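PDB 3U3G: ribonuclease H from Uncultured organism, which probably cleaves the RNA strand of RNA/DNA hybrids, as a type 1 ribonuclease H. Local coordinates for residues N2-Y7 and D65-M70. Residues are numbered along the deposited sequence; the frame is centred on the assembly and turned at random.
Sequences NKIIIY and DKLVDM
Met70 gives the largest share of the buried surface, followed by Ile4, with the backbone of Asn2 against its sulfur. The bond from CA to CB of Met70 points toward the beginning of strand 3-12, and CG, anti to the backbone N (chi1 177°), then sits against CG1 and CD1 of Ile4; bends at chi2 and chi3 fold the thioether over the chain. Met70 SD comes to rest 3.4 Å from Asn2 C and 3.5 Å from Asn2 O, touching the peptide that leads into Lys3. An unbranched, flexible thioether suits this place, because a polarisable sulfur can lie against a peptide group without needing a hydrogen bond.

Ile4 supplies the apolar floor. Its CG1 branch stands anti to the carbonyl carbon and ends in CD1, which meets Met70 CG at 3.7 Å; the two side chains cross at roughly a right angle. The same methyl reaches Leu67 CD1 at 4.1 Å, so one beta-branched residue, at home in a strand, serves two partners. Phe63 and Leu60 enclose Ile4 further, continuing the apolar layer toward helix 45-60.

Leu67 and Met70 are the first and last residues of a type II beta turn with Val68 and Asp69 at its corners, closed by the hydrogen bond from Met70 N to Leu67 O (3.2 Å); Asp69 takes the positive phi (74°) of the third position. The turn thereby brings both side chains to Ile4. Beyond it the chain enters strand 71-76, whose Glu71 forms a salt bridge with Lys3 NZ. Helix 45-60 carries the chain from edge strand 32-41 across the sheet to 71-76, which enters beside 3-12 and parallel to it, as in the mixed five-stranded sheet (order 3-2-1-4-5) of the RNase H fold.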
loop_
_atom_site.group_PDB
_atom_site.type_symbol
_atom_site.label_atom_id
_atom_site.label_comp_id
_atom_site.label_asym_id
_atom_site.label_seq_id
_atom_site.Cartn_x
_atom_site.Cartn_y
_atom_site.Cartn_z
ATOM N N ASN A 2 17.028 10.627 -0.791
ATOM C CA ASN A 2 16.828 11.345 0.478
ATOM C C ASN A 2 15.421 11.187 1.041
ATOM O O ASN A 2 15.133 11.624 2.152
ATOM C CB ASN A 2 17.126 12.841 0.317
ATOM C CG ASN A 2 18.489 13.103 -0.286
ATOM O OD1 ASN A 2 18.702 14.133 -0.925
ATOM N ND2 ASN A 2 19.453 12.245 0.033
ATOM N N LYS A 3 14.512 10.684 0.222
ATOM C CA LYS A 3 13.200 10.306 0.709
ATOM C C LYS A 3 12.716 9.145 -0.108
ATOM O O LYS A 3 13.145 8.959 -1.253
ATOM C CB LYS A 3 12.210 11.467 0.576
ATOM C CG LYS A 3 10.879 11.225 1.292
ATOM C CD LYS A 3 9.861 12.320 0.994
ATOM C CE LYS A 3 10.484 13.703 1.084
ATOM N NZ LYS A 3 9.499 14.717 1.553
ATOM N N ILE A 4 11.916 8.302 0.528
ATOM C CA ILE A 4 11.264 7.196 -0.146
ATOM C C ILE A 4 9.765 7.465 -0.176
ATOM O O ILE A 4 9.152 7.703 0.867
ATOM C CB ILE A 4 11.562 5.862 0.565
ATOM C CG1 ILE A 4 13.049 5.513 0.429
ATOM C CG2 ILE A 4 10.705 4.740 -0.020
ATOM C CD1 ILE A 4 13.476 4.273 1.250
ATOM N N ILE A 5 9.217 7.568 -1.381
ATOM C CA ILE A 5 7.797 7.836 -1.571
ATOM C C ILE A 5 7.123 6.584 -2.109
ATOM O O ILE A 5 7.546 6.024 -3.130
ATOM C CB ILE A 5 7.565 9.010 -2.562
ATOM C CG1 ILE A 5 8.241 10.283 -2.040
ATOM C CG2 ILE A 5 6.062 9.252 -2.756
ATOM C CD1 ILE A 5 8.350 11.372 -3.078
ATOM N N ILE A 6 6.092 6.128 -1.408
ATOM C CA ILE A 6 5.400 4.890 -1.734
ATOM C C ILE A 6 3.973 5.226 -2.153
ATOM O O ILE A 6 3.344 6.092 -1.540
ATOM C CB ILE A 6 5.347 3.958 -0.506
ATOM C CG1 ILE A 6 6.757 3.596 -0.027
ATOM C CG2 ILE A 6 4.564 2.692 -0.831
ATOM C CD1 ILE A 6 6.791 2.863 1.305
ATOM N N TYR A 7 3.508 4.647 -3.257
ATOM C CA TYR A 7 2.089 4.675 -3.621
ATOM C C TYR A 7 1.561 3.255 -3.523
ATOM O O TYR A 7 2.197 2.319 -4.026
ATOM C CB TYR A 7 1.896 5.133 -5.072
ATOM C CG TYR A 7 2.512 6.473 -5.393
ATOM C CD1 TYR A 7 3.897 6.620 -5.479
ATOM C CD2 TYR A 7 1.722 7.616 -5.466
ATOM C CE1 TYR A 7 4.473 7.852 -5.786
ATOM C CE2 TYR A 7 2.291 8.853 -5.755
ATOM C CZ TYR A 7 3.659 8.970 -5.858
ATOM O OH TYR A 7 4.245 10.215 -6.079
ATOM N N ASP A 65 20.220 -1.394 4.632
ATOM C CA ASP A 65 20.966 -0.317 5.253
ATOM C C ASP A 65 20.460 1.075 4.881
ATOM O O ASP A 65 20.461 1.977 5.720
ATOM C CB ASP A 65 22.476 -0.457 4.982
ATOM C CG ASP A 65 22.839 -0.379 3.491
ATOM O OD1 ASP A 65 22.007 -0.711 2.605
ATOM O OD2 ASP A 65 24.020 -0.085 3.207
ATOM N N LYS A 66 19.935 1.211 3.665
ATOM C CA LYS A 66 19.523 2.513 3.144
ATOM C C LYS A 66 18.268 3.024 3.844
ATOM O O LYS A 66 17.932 4.205 3.756
ATOM C CB LYS A 66 19.303 2.456 1.630
ATOM C CG LYS A 66 20.573 2.350 0.810
ATOM C CD LYS A 66 21.072 3.721 0.389
ATOM C CE LYS A 66 22.327 4.104 1.151
ATOM N NZ LYS A 66 23.519 3.341 0.684
ATOM N N LEU A 67 17.613 2.150 4.601
ATOM C CA LEU A 67 16.374 2.511 5.274
ATOM C C LEU A 67 16.614 3.307 6.551
ATOM O O LEU A 67 15.721 4.003 7.039
ATOM C CB LEU A 67 15.543 1.256 5.561
ATOM C CG LEU A 67 14.053 1.436 5.851
ATOM C CD1 LEU A 67 13.328 2.058 4.655
ATOM C CD2 LEU A 67 13.439 0.089 6.213
ATOM N N VAL A 68 17.830 3.234 7.079
ATOM C CA VAL A 68 18.111 3.814 8.389
ATOM C C VAL A 68 18.062 5.344 8.342
ATOM O O VAL A 68 18.698 5.970 7.490
ATOM C CB VAL A 68 19.469 3.343 8.951
ATOM C CG1 VAL A 68 19.740 4.007 10.289
ATOM C CG2 VAL A 68 19.495 1.819 9.094
ATOM N N ASP A 69 17.177 5.917 9.151
ATOM C CA ASP A 69 17.058 7.374 9.257
ATOM C C ASP A 69 16.389 7.998 8.033
ATOM O O ASP A 69 16.534 9.192 7.789
ATOM C CB ASP A 69 18.433 8.022 9.469
ATOM C CG ASP A 69 18.942 7.876 10.895
ATOM O OD1 ASP A 69 18.127 7.600 11.803
ATOM O OD2 ASP A 69 20.160 8.058 11.109
ATOM N N MET A 70 15.778 7.164 7.196
ATOM C CA MET A 70 15.231 7.627 5.923
ATOM C C MET A 70 13.783 8.079 6.096
ATOM O O MET A 70 12.965 7.353 6.654
ATOM C CB MET A 70 15.306 6.504 4.886
ATOM C CG MET A 70 14.702 6.854 3.532
ATOM S SD MET A 70 15.611 8.147 2.654
ATOM C CE MET A 70 17.243 7.441 2.514
#